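Local coordinates for hypothetical protein TM1553 (Thermotoga maritima, PDB 1VRM), which probably transfers FMN from FAD to target proteins, as flavin transferases of the ApbE family do, at residues Q17-L21 / I32-S36; D23-G27 / M52-T56; R175-L179 / V195-G199. One frame throughout, in Å; residues are numbered along the deposited sequence. Where two conformers were deposited one is given.

Contact 1 (Q17-L21 / I32-S36); sequences QYYEL and IVVSS
Y18 sets its CG anti to its own carbonyl carbon (chi1 -75°), which swings the ring across to S35, while S35 holds OG anti to its backbone N (chi1 174°), so that CB rather than the hydroxyl meets the ring. The result is a CH-pi contact: S35 CB lies 3.7 Å from the Y18 ring centroid and 29° off the ring normal, displaced toward the rim on the CD1–CE1 side. A small residue such as serine lets the backbone come this close to an aromatic face. The phenol end is tied down beyond the pair, where Y18 OH hydrogen-bonds to T186 and F202.

V33 makes contact through both of its methyls. CG1 meets the Y18 ring at CD1, 3.8 Å away, with the two side chains roughly perpendicular, whereas CG2 packs on the extended chain of E20, 4.0 Å from E20 CG. Glutamate suits this partly exposed place, giving its methylenes to valine and its carboxylate to salt bridges with R31 and R22. On the other face, L21 and I32 run side by side in the same direction, their CD2 and CD1 tips 4.2 Å apart, and Y19 reaches toward helix 41-58.

The strands are joined by four backbone hydrogen bonds. Y19 N donates to V34 O at 2.9 Å, and V34 N returns the bond to Y19 O; L21 and I32 repeat this reciprocal pair, with I32 N 2.8 Å from L21 O. E20 and V33 form the non-hydrogen-bonded pair between them. At the open end a water donates to Q17 O (2.8 Å) and accepts from S36 N, bridging the chains there. Such alternation of pairs marks antiparallel pairing; joined by a short turn, strands 19-25 and 28-35 form a beta hairpin at the edge of the large sheet.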
ATOM      1  N   GLN A  17      11.059   8.788  26.619  1.00 27.53           N
ATOM      2  CA  GLN A  17      11.357   9.500  25.335  1.00 29.48           C
ATOM      3  C   GLN A  17      11.869   8.646  24.146  1.00 19.70           C
ATOM      4  O   GLN A  17      12.413   7.531  24.258  1.00 20.95           O
ATOM      5  CB  GLN A  17      12.167  10.776  25.546  1.00 30.38           C
ATOM      6  CG  GLN A  17      13.670  10.713  25.410  1.00 38.27           C
ATOM      7  CD  GLN A  17      14.260  12.122  25.381  1.00 40.15           C
ATOM      8  OE1 GLN A  17      13.756  13.031  26.057  1.00 49.88           O
ATOM      9  NE2 GLN A  17      15.307  12.318  24.572  1.00 50.78           N
ATOM     10  N   TYR A  18      11.640   9.218  22.982  1.00 13.82           N
ATOM     11  CA  TYR A  18      11.497   8.446  21.774  1.00  8.65           C
ATOM     12  C   TYR A  18      12.796   8.452  21.019  1.00  9.31           C
ATOM     13  O   TYR A  18      13.516   9.470  21.030  1.00 10.97           O
ATOM     14  CB  TYR A  18      10.363   9.013  20.931  1.00  9.44           C
ATOM     15  CG  TYR A  18       9.033   8.645  21.505  1.00  7.11           C
ATOM     16  CD1 TYR A  18       8.460   7.422  21.237  1.00  6.47           C
ATOM     17  CD2 TYR A  18       8.377   9.507  22.370  1.00 10.61           C
ATOM     18  CE1 TYR A  18       7.275   7.063  21.799  1.00  4.67           C
ATOM     19  CE2 TYR A  18       7.170   9.131  22.970  1.00 10.86           C
ATOM     20  CZ  TYR A  18       6.645   7.915  22.679  1.00  7.72           C
ATOM     21  OH  TYR A  18       5.451   7.535  23.280  1.00  9.17           O
ATOM     22  N   TYR A  19      13.160   7.280  20.521  1.00  5.38           N
ATOM     23  CA  TYR A  19      14.247   7.169  19.572  1.00  5.45           C
ATOM     24  C   TYR A  19      13.680   7.132  18.176  1.00  7.41           C
ATOM     25  O   TYR A  19      12.675   6.441  17.926  1.00  7.00           O
ATOM     26  CB  TYR A  19      14.967   5.879  19.826  1.00  6.88           C
ATOM     27  CG  TYR A  19      15.997   5.502  18.780  1.00  4.49           C
ATOM     28  CD1 TYR A  19      17.187   6.204  18.655  1.00  8.04           C
ATOM     29  CD2 TYR A  19      15.769   4.469  17.944  1.00  3.18           C
ATOM     30  CE1 TYR A  19      18.124   5.851  17.694  1.00  7.16           C
ATOM     31  CE2 TYR A  19      16.674   4.071  17.009  1.00  6.65           C
ATOM     32  CZ  TYR A  19      17.860   4.787  16.859  1.00  8.89           C
ATOM     33  OH  TYR A  19      18.811   4.395  15.938  1.00  8.65           O
ATOM     34  N   GLU A  20      14.369   7.794  17.249  1.00  5.64           N
ATOM     35  CA  GLU A  20      13.979   7.780  15.836  1.00  8.15           C
ATOM     36  C   GLU A  20      15.082   7.211  14.934  1.00  6.76           C
ATOM     37  O   GLU A  20      16.265   7.532  15.097  1.00  6.61           O
ATOM     38  CB  GLU A  20      13.624   9.203  15.417  1.00 12.07           C
ATOM     39  CG  GLU A  20      13.203   9.377  14.014  1.00 16.22           C
ATOM     40  CD  GLU A  20      12.407  10.708  13.868  1.00 18.89           C
ATOM     41  OE1 GLU A  20      12.089  11.328  14.890  1.00 35.11           O
ATOM     42  OE2 GLU A  20      12.084  11.085  12.742  1.00 34.18           O
ATOM     43  N   LEU A  21      14.695   6.301  14.044  1.00  6.90           N
ATOM     44  CA  LEU A  21      15.557   5.708  13.044  1.00  5.81           C
ATOM     45  C   LEU A  21      14.891   5.991  11.685  1.00  8.94           C
ATOM     46  O   LEU A  21      13.728   5.581  11.488  1.00  8.53           O
ATOM     47  CB  LEU A  21      15.702   4.226  13.244  1.00  6.99           C
ATOM     48  CG  LEU A  21      16.646   3.371  12.377  1.00  9.51           C
ATOM     49  CD1 LEU A  21      18.083   3.878  12.462  1.00 15.60           C
ATOM     50  CD2 LEU A  21      16.604   1.935  12.791  1.00  9.98           C
ATOM     51  N   ILE A  32      10.994   5.173  12.016  1.00  4.68           N
ATOM     52  CA  ILE A  32      10.616   4.272  13.072  1.00  3.34           C
ATOM     53  C   ILE A  32      10.803   5.055  14.380  1.00  7.80           C
ATOM     54  O   ILE A  32      11.891   5.535  14.630  1.00  8.43           O
ATOM     55  CB  ILE A  32      11.522   3.041  13.055  1.00  5.04           C
ATOM     56  CG1 ILE A  32      11.430   2.250  11.732  1.00  6.20           C
ATOM     57  CG2 ILE A  32      11.210   2.124  14.243  1.00  9.31           C
ATOM     58  CD1 ILE A  32      12.686   1.482  11.408  1.00 11.01           C
ATOM     59  N   VAL A  33       9.762   5.212  15.180  1.00  5.08           N
ATOM     60  CA  VAL A  33       9.818   6.065  16.376  1.00  4.89           C
ATOM     61  C   VAL A  33       9.288   5.200  17.504  1.00  6.69           C
ATOM     62  O   VAL A  33       8.156   4.710  17.460  1.00  5.00           O
ATOM     63  CB  VAL A  33       8.979   7.301  16.232  1.00  6.43           C
ATOM     64  CG1 VAL A  33       8.849   8.022  17.547  1.00  8.21           C
ATOM     65  CG2 VAL A  33       9.537   8.178  15.130  1.00  7.09           C
ATOM     66  N   VAL A  34      10.151   4.947  18.482  1.00  4.72           N
ATOM     67  CA  VAL A  34       9.882   3.933  19.498  1.00  4.52           C
ATOM     68  C   VAL A  34      10.374   4.386  20.853  1.00  6.33           C
ATOM     69  O   VAL A  34      11.441   4.966  20.990  1.00  5.00           O
ATOM     70  CB  VAL A  34      10.343   2.504  19.071  0.50  7.31           C
ATOM     71  CG1 VAL A  34      11.835   2.396  18.956  0.50  9.08           C
ATOM     72  CG2 VAL A  34       9.720   1.457  19.982  0.50 10.44           C
ATOM     73  N   SER A  35       9.559   4.068  21.865  1.00  5.68           N
ATOM     74  CA  SER A  35       9.944   4.229  23.276  1.00  7.53           C
ATOM     75  C   SER A  35       9.719   2.921  24.003  1.00  8.58           C
ATOM     76  O   SER A  35       8.705   2.282  23.815  1.00  7.19           O
ATOM     77  CB  SER A  35       9.144   5.341  23.918  1.00 10.73           C
ATOM     78  OG  SER A  35       9.389   5.434  25.335  1.00 11.01           O
ATOM     79  N   SER A  36      10.680   2.535  24.847  1.00  7.33           N
ATOM     80  CA  SER A  36      10.558   1.360  25.706  1.00  9.48           C
ATOM     81  C   SER A  36      11.442   1.552  26.917  1.00 11.83           C
ATOM     82  O   SER A  36      12.565   2.015  26.764  1.00 10.40           O
ATOM     83  CB  SER A  36      10.949   0.072  24.995  1.00  7.38           C
ATOM     84  OG  SER A  36      10.953  -1.057  25.877  1.00  8.93           O
TER
HETATM   85  O   HOH W   1      12.534   5.012  25.389  1.00 21.75           O

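Contact 2 (D23-G27 / M52-T56); sequences DFALG and MKRIT
T56 OG1 is held from two sides: it accepts the backbone N-H of L26 at 2.8 Å, and it donates its own proton to M52 O one helical turn back. The L26 bond is somewhat bent, with an angle of 145° at the hydrogen. The threonine reaches both partners because OG1 stands beside its backbone N (chi1 -60°), folded back over the helix. M52 O in turn receives two donors, T56 OG1 at 2.7 Å and the helical T56 N, which approach from opposite faces of its carbonyl plane. A short side chain with a hydroxyl, which can accept and donate at once, suits this place.

Below this polar link the packing is apolar. A25, whose small side chain points at the helix, brings CB to 4.2 Å from M52 CB. L26 packs alongside: CD1 meets the methyl CE of selenomethionine M52 at 4.0 Å, the two chains crossing at about a right angle, while CD2 lies against I55 CG2. Residues of strand 186-191 and helix 166-181 also pack against L26 and M52.

L26 and G27 both adopt left-handed backbone angles, as in a type I' turn, and glycine accepts them readily. At the other end, D23 OD1 receives F24 N at 2.7 Å. Its salt bridge to K53 NZ is long, 3.7 Å, and rests on one of two lysine conformers; in that conformer a water connects the same two groups. The chemistry makes L26 N to T56 OG1 the better-defined polar link to helix 41-58, backed by the packing of A25 and L26; the lysine link is less certain.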
ATOM      1  N   ASP A  23      15.405   5.684   7.371  1.00  8.95           N
ATOM      2  CA  ASP A  23      16.177   4.994   6.326  1.00  9.36           C
ATOM      3  C   ASP A  23      15.252   4.884   5.094  1.00  9.05           C
ATOM      4  O   ASP A  23      14.208   5.558   5.032  1.00  7.19           O
ATOM      5  CB  ASP A  23      16.668   3.617   6.804  1.00  9.12           C
ATOM      6  CG  ASP A  23      17.999   3.172   6.109  1.00 18.64           C
ATOM      7  OD1 ASP A  23      18.142   3.283   4.852  1.00 15.39           O
ATOM      8  OD2 ASP A  23      18.903   2.701   6.828  1.00 27.37           O
ATOM      9  N   PHE A  24      15.671   4.045   4.143  1.00  8.66           N
ATOM     10  CA  PHE A  24      14.972   3.838   2.903  1.00  7.97           C
ATOM     11  C   PHE A  24      14.693   2.334   2.817  1.00  8.11           C
ATOM     12  O   PHE A  24      15.601   1.486   2.967  1.00  9.77           O
ATOM     13  CB  PHE A  24      15.812   4.386   1.747  1.00  8.60           C
ATOM     14  CG  PHE A  24      15.991   5.866   1.838  1.00 10.54           C
ATOM     15  CD1 PHE A  24      15.066   6.700   1.332  1.00 11.16           C
ATOM     16  CD2 PHE A  24      17.060   6.412   2.506  1.00 13.42           C
ATOM     17  CE1 PHE A  24      15.181   8.097   1.421  1.00 13.03           C
ATOM     18  CE2 PHE A  24      17.184   7.823   2.627  1.00 10.27           C
ATOM     19  CZ  PHE A  24      16.227   8.648   2.090  1.00 12.73           C
ATOM     20  N   ALA A  25      13.422   2.014   2.584  1.00  8.33           N
ATOM     21  CA  ALA A  25      13.002   0.639   2.392  1.00  8.09           C
ATOM     22  C   ALA A  25      11.649   0.727   1.718  1.00  6.75           C
ATOM     23  O   ALA A  25      11.026   1.787   1.753  1.00  7.06           O
ATOM     24  CB  ALA A  25      12.905  -0.095   3.737  1.00  8.23           C
ATOM     25  N   LEU A  26      11.151  -0.402   1.233  1.00  7.84           N
ATOM     26  CA  LEU A  26       9.794  -0.528   0.703  1.00  7.26           C
ATOM     27  C   LEU A  26       9.556   0.476  -0.429  1.00  7.53           C
ATOM     28  O   LEU A  26       8.446   0.977  -0.638  1.00  9.67           O
ATOM     29  CB  LEU A  26       8.797  -0.368   1.844  1.00  8.29           C
ATOM     30  CG  LEU A  26       8.904  -1.350   3.031  1.00  9.06           C
ATOM     31  CD1 LEU A  26       8.173  -0.853   4.234  1.00 11.03           C
ATOM     32  CD2 LEU A  26       8.373  -2.722   2.561  1.00 11.54           C
ATOM     33  N   GLY A  27      10.637   0.769  -1.159  1.00  9.57           N
ATOM     34  CA  GLY A  27      10.627   1.732  -2.224  1.00 11.23           C
ATOM     35  C   GLY A  27      10.377   3.184  -1.853  1.00 11.92           C
ATOM     36  O   GLY A  27      10.059   3.986  -2.724  1.00 14.10           O
HETATM   37  N   MSE A  52      11.640  -4.637   7.558  1.00  5.26           N
HETATM   38  CA  MSE A  52      11.152  -3.809   6.435  1.00  5.79           C
HETATM   39  C   MSE A  52      12.001  -4.043   5.189  1.00  5.68           C
HETATM   40  O   MSE A  52      11.470  -4.173   4.067  1.00  6.70           O
HETATM   41  CB  MSE A  52      11.107  -2.325   6.799  1.00  7.88           C
HETATM   42  CG  MSE A  52      10.064  -2.070   7.791  1.00  5.86           C
HETATM   43 SE   MSE A  52      10.222  -0.116   8.315  1.00 26.71          SE
HETATM   44  CE  MSE A  52       8.304   0.389   7.994  1.00 27.53           C
ATOM     45  N   LYS A  53      13.315  -4.104   5.382  1.00  5.92           N
ATOM     46  CA  LYS A  53      14.221  -4.395   4.272  1.00  6.11           C
ATOM     47  C   LYS A  53      14.037  -5.818   3.759  1.00  5.55           C
ATOM     48  O   LYS A  53      14.013  -6.046   2.538  1.00  8.17           O
ATOM     49  CB  LYS A  53      15.665  -4.123   4.652  1.00  8.14           C
ATOM     50  CG  LYS A  53      15.935  -2.640   4.898  1.00  8.53           C
ATOM     51  CD  LYS A  53      17.350  -2.408   5.362  1.00 13.52           C
ATOM     52  CE  LYS A  53      17.665  -0.920   5.357  0.50 23.16           C
ATOM     53  NZ  LYS A  53      17.161  -0.248   4.130  0.50 30.43           N
ATOM     54  N   ARG A  54      13.866  -6.765   4.657  1.00  5.60           N
ATOM     55  CA  ARG A  54      13.638  -8.151   4.281  1.00  7.43           C
ATOM     56  C   ARG A  54      12.412  -8.278   3.344  1.00  6.79           C
ATOM     57  O   ARG A  54      12.459  -8.898   2.298  1.00  7.34           O
ATOM     58  CB  ARG A  54      13.406  -8.982   5.522  1.00  8.00           C
ATOM     59  CG  ARG A  54      13.128 -10.450   5.249  1.00  6.92           C
ATOM     60  CD  ARG A  54      12.769 -11.197   6.505  1.00  8.67           C
ATOM     61  NE  ARG A  54      11.484 -10.779   7.012  1.00  7.84           N
ATOM     62  CZ  ARG A  54      10.332 -11.228   6.520  1.00  7.17           C
ATOM     63  NH1 ARG A  54      10.338 -12.148   5.544  1.00 11.29           N
ATOM     64  NH2 ARG A  54       9.194 -10.785   7.012  1.00  7.51           N
ATOM     65  N   ILE A  55      11.321  -7.668   3.750  1.00  4.00           N
ATOM     66  CA  ILE A  55      10.057  -7.660   2.990  1.00  5.70           C
ATOM     67  C   ILE A  55      10.288  -6.946   1.637  1.00  5.33           C
ATOM     68  O   ILE A  55       9.761  -7.347   0.601  1.00  7.14           O
ATOM     69  CB  ILE A  55       8.930  -6.974   3.817  1.00  4.33           C
ATOM     70  CG1 ILE A  55       8.605  -7.876   4.977  1.00  5.24           C
ATOM     71  CG2 ILE A  55       7.773  -6.560   2.922  1.00  7.51           C
ATOM     72  CD1 ILE A  55       7.777  -7.190   6.000  1.00  8.58           C
ATOM     73  N   THR A  56      11.079  -5.869   1.647  1.00  4.26           N
ATOM     74  CA  THR A  56      11.390  -5.125   0.426  1.00  6.11           C
ATOM     75  C   THR A  56      11.944  -6.053  -0.666  1.00  7.47           C
ATOM     76  O   THR A  56      11.523  -5.976  -1.826  1.00  9.79           O
ATOM     77  CB  THR A  56      12.394  -3.977   0.671  1.00  8.28           C
ATOM     78  OG1 THR A  56      11.842  -3.050   1.618  1.00  6.96           O
ATOM     79  CG2 THR A  56      12.658  -3.205  -0.601  1.00  7.31           C
TER
HETATM   80  O   HOH W   2      18.380   1.556   2.666  1.00 36.10           O

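Contact 3 (R175-L179 / V195-G199); sequences RQIAL and VRIIG
The guanidinium of R175 is sandwiched: L179 CD1 sits over the centre of one face, 3.4 Å above the plane, and R196 NH2 lies over the opposite face, while I197 O approaches at the edge, near the plane. R196 is covered on one face by R175 CD, which stands over its centre, 3.5 Å from R196 CZ. The two guanidinium planes are only 6° apart, with R175 NH1 3.7 Å from R196 NH2. R175 gets there by staying extended from CG to NE, after CG leaves anti to the backbone N (chi1 172°); R196 instead bends at chi2 (72°), which turns its flat end to meet the R175 chain. Arginine suits both places: its methylenes are apolar and its guanidinium faces weakly hydrated, though the N-H edge stays polar.

Alongside, I198 fills the gap between strand and helix. Its CG2 touches both A178 CB (3.9 Å) and L179 CD2 (3.8 Å); the alanine lets the isoleucine come close to the helix, and L179 and I198 lie alongside, running opposite ways. I198 and G199 together face G187 in a classic beta bulge.

R196 NE forms a salt bridge with D172 and its NH1 bonds to G228 O. The D172 carboxylate probably offsets part of the arginines' charge, so the two near-parallel groups serve more for packing than as a polar link.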
ATOM      1  N   ARG A 175       4.843  -3.194  13.964  1.00  6.44           N
ATOM      2  CA  ARG A 175       4.200  -3.094  15.264  1.00  5.75           C
ATOM      3  C   ARG A 175       4.299  -4.395  16.051  1.00  4.67           C
ATOM      4  O   ARG A 175       4.593  -4.392  17.256  1.00  7.38           O
ATOM      5  CB  ARG A 175       2.734  -2.751  15.072  1.00  7.38           C
ATOM      6  CG  ARG A 175       1.917  -2.819  16.371  1.00  6.70           C
ATOM      7  CD  ARG A 175       0.526  -2.275  16.171  1.00  9.39           C
ATOM      8  NE  ARG A 175      -0.298  -2.534  17.332  1.00 12.37           N
ATOM      9  CZ  ARG A 175      -0.844  -3.732  17.572  1.00 14.71           C
ATOM     10  NH1 ARG A 175      -0.643  -4.786  16.772  1.00 21.80           N
ATOM     11  NH2 ARG A 175      -1.549  -3.886  18.660  1.00 27.88           N
ATOM     12  N   GLN A 176       4.080  -5.536  15.397  1.00  5.21           N
ATOM     13  CA  GLN A 176       4.119  -6.844  16.057  1.00  8.58           C
ATOM     14  C   GLN A 176       5.520  -7.075  16.628  1.00  7.77           C
ATOM     15  O   GLN A 176       5.668  -7.577  17.742  1.00  9.12           O
ATOM     16  CB  GLN A 176       3.751  -7.987  15.087  1.00 12.36           C
ATOM     17  CG  GLN A 176       2.307  -7.973  14.464  1.00 21.24           C
ATOM     18  CD  GLN A 176       2.173  -8.916  13.174  1.00 22.89           C
ATOM     19  OE1 GLN A 176       3.022  -9.819  12.922  1.00 31.85           O
ATOM     20  NE2 GLN A 176       1.097  -8.704  12.390  1.00 34.29           N
ATOM     21  N   ILE A 177       6.537  -6.705  15.864  1.00  4.46           N
ATOM     22  CA  ILE A 177       7.945  -6.847  16.306  1.00  6.47           C
ATOM     23  C   ILE A 177       8.176  -6.021  17.570  1.00  5.66           C
ATOM     24  O   ILE A 177       8.685  -6.520  18.580  1.00  6.10           O
ATOM     25  CB  ILE A 177       8.952  -6.476  15.171  1.00  4.98           C
ATOM     26  CG1 ILE A 177       8.876  -7.513  14.056  1.00  5.44           C
ATOM     27  CG2 ILE A 177      10.352  -6.313  15.715  1.00  6.01           C
ATOM     28  CD1 ILE A 177       9.495  -7.109  12.778  1.00  7.87           C
ATOM     29  N   ALA A 178       7.758  -4.757  17.545  1.00  6.26           N
ATOM     30  CA  ALA A 178       7.980  -3.878  18.686  1.00  3.84           C
ATOM     31  C   ALA A 178       7.326  -4.449  19.933  1.00  4.11           C
ATOM     32  O   ALA A 178       7.922  -4.485  21.025  1.00  5.80           O
ATOM     33  CB  ALA A 178       7.441  -2.508  18.373  1.00  6.06           C
ATOM     34  N   LEU A 179       6.056  -4.855  19.770  1.00  4.99           N
ATOM     35  CA  LEU A 179       5.275  -5.373  20.927  1.00  4.76           C
ATOM     36  C   LEU A 179       5.753  -6.717  21.427  1.00  9.17           C
ATOM     37  O   LEU A 179       5.514  -7.084  22.579  1.00  8.69           O
ATOM     38  CB  LEU A 179       3.792  -5.378  20.619  1.00  5.70           C
ATOM     39  CG  LEU A 179       3.204  -4.015  20.270  1.00  8.49           C
ATOM     40  CD1 LEU A 179       1.759  -4.123  19.925  1.00 10.87           C
ATOM     41  CD2 LEU A 179       3.417  -3.002  21.381  1.00  8.71           C
ATOM     42  N   VAL A 195       1.130   5.093   8.033  1.00  7.23           N
ATOM     43  CA  VAL A 195       1.548   5.064   9.419  1.00  6.98           C
ATOM     44  C   VAL A 195       0.801   3.969  10.192  1.00  8.19           C
ATOM     45  O   VAL A 195      -0.431   3.766   9.997  1.00  7.53           O
ATOM     46  CB  VAL A 195       1.242   6.420  10.101  1.00  9.87           C
ATOM     47  CG1 VAL A 195       1.657   6.397  11.559  1.00 12.63           C
ATOM     48  CG2 VAL A 195       1.972   7.596   9.393  1.00 11.69           C
ATOM     49  N   ARG A 196       1.535   3.240  11.017  1.00  6.02           N
ATOM     50  CA  ARG A 196       0.947   2.300  11.983  1.00  4.79           C
ATOM     51  C   ARG A 196       1.375   2.718  13.400  1.00  6.20           C
ATOM     52  O   ARG A 196       2.559   2.910  13.656  1.00  4.71           O
ATOM     53  CB  ARG A 196       1.375   0.880  11.708  1.00  5.15           C
ATOM     54  CG  ARG A 196       0.743  -0.140  12.576  1.00  6.81           C
ATOM     55  CD  ARG A 196      -0.718  -0.335  12.214  1.00 11.51           C
ATOM     56  NE  ARG A 196      -1.235  -1.579  12.701  1.00 18.49           N
ATOM     57  CZ  ARG A 196      -1.935  -1.663  13.788  1.00 15.77           C
ATOM     58  NH1 ARG A 196      -2.127  -0.593  14.486  1.00 13.03           N
ATOM     59  NH2 ARG A 196      -2.360  -2.816  14.210  1.00 16.28           N
ATOM     60  N   ILE A 197       0.407   2.888  14.292  1.00  4.30           N
ATOM     61  CA  ILE A 197       0.693   3.248  15.660  1.00  4.69           C
ATOM     62  C   ILE A 197       1.137   1.977  16.421  1.00  6.39           C
ATOM     63  O   ILE A 197       0.436   0.953  16.433  1.00  7.80           O
ATOM     64  CB  ILE A 197      -0.504   3.888  16.362  1.00  5.50           C
ATOM     65  CG1 ILE A 197      -1.046   5.089  15.595  1.00  9.58           C
ATOM     66  CG2 ILE A 197      -0.196   4.230  17.811  1.00  7.68           C
ATOM     67  CD1 ILE A 197      -0.059   6.092  15.190  1.00 10.10           C
ATOM     68  N   ILE A 198       2.255   2.094  17.137  1.00  5.17           N
ATOM     69  CA  ILE A 198       2.712   1.038  18.027  1.00  5.95           C
ATOM     70  C   ILE A 198       1.976   1.082  19.359  1.00  6.85           C
ATOM     71  O   ILE A 198       1.421   0.061  19.826  1.00  8.06           O
ATOM     72  CB  ILE A 198       4.226   1.063  18.269  1.00  6.53           C
ATOM     73  CG1 ILE A 198       4.987   0.824  16.972  1.00  7.60           C
ATOM     74  CG2 ILE A 198       4.614   0.050  19.363  1.00  8.33           C
ATOM     75  CD1 ILE A 198       6.520   1.106  17.072  1.00  7.75           C
ATOM     76  N   GLY A 199       1.976   2.270  19.960  1.00  5.89           N
ATOM     77  CA  GLY A 199       1.237   2.543  21.190  1.00  6.81           C
ATOM     78  C   GLY A 199       1.130   4.036  21.341  1.00  6.53           C
ATOM     79  O   GLY A 199       1.846   4.777  20.696  1.00  6.74           O
TER

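How the contacts relate
All three contacts reach one antiparallel sheet. Contact 1 and contact 2 share edge strand 19-25, with centres about 18 Å apart, and their segments alternate along the chain because helix 41-58 follows strand 28-35. They meet where I32 CD1 comes 4.3 Å from M52 SE. Contact 3 comes later in the sequence, joining helix 166-181 to strand 194-197; its centre is about 11 Å from that of contact 1, which it touches through V33 O and I198 CD1, 4.0 Å apart. Contacts 2 and 3 do not touch. Helices 41-58 and 166-181 thus pack together against the sheet, binding early and later parts of the chain into one layered core.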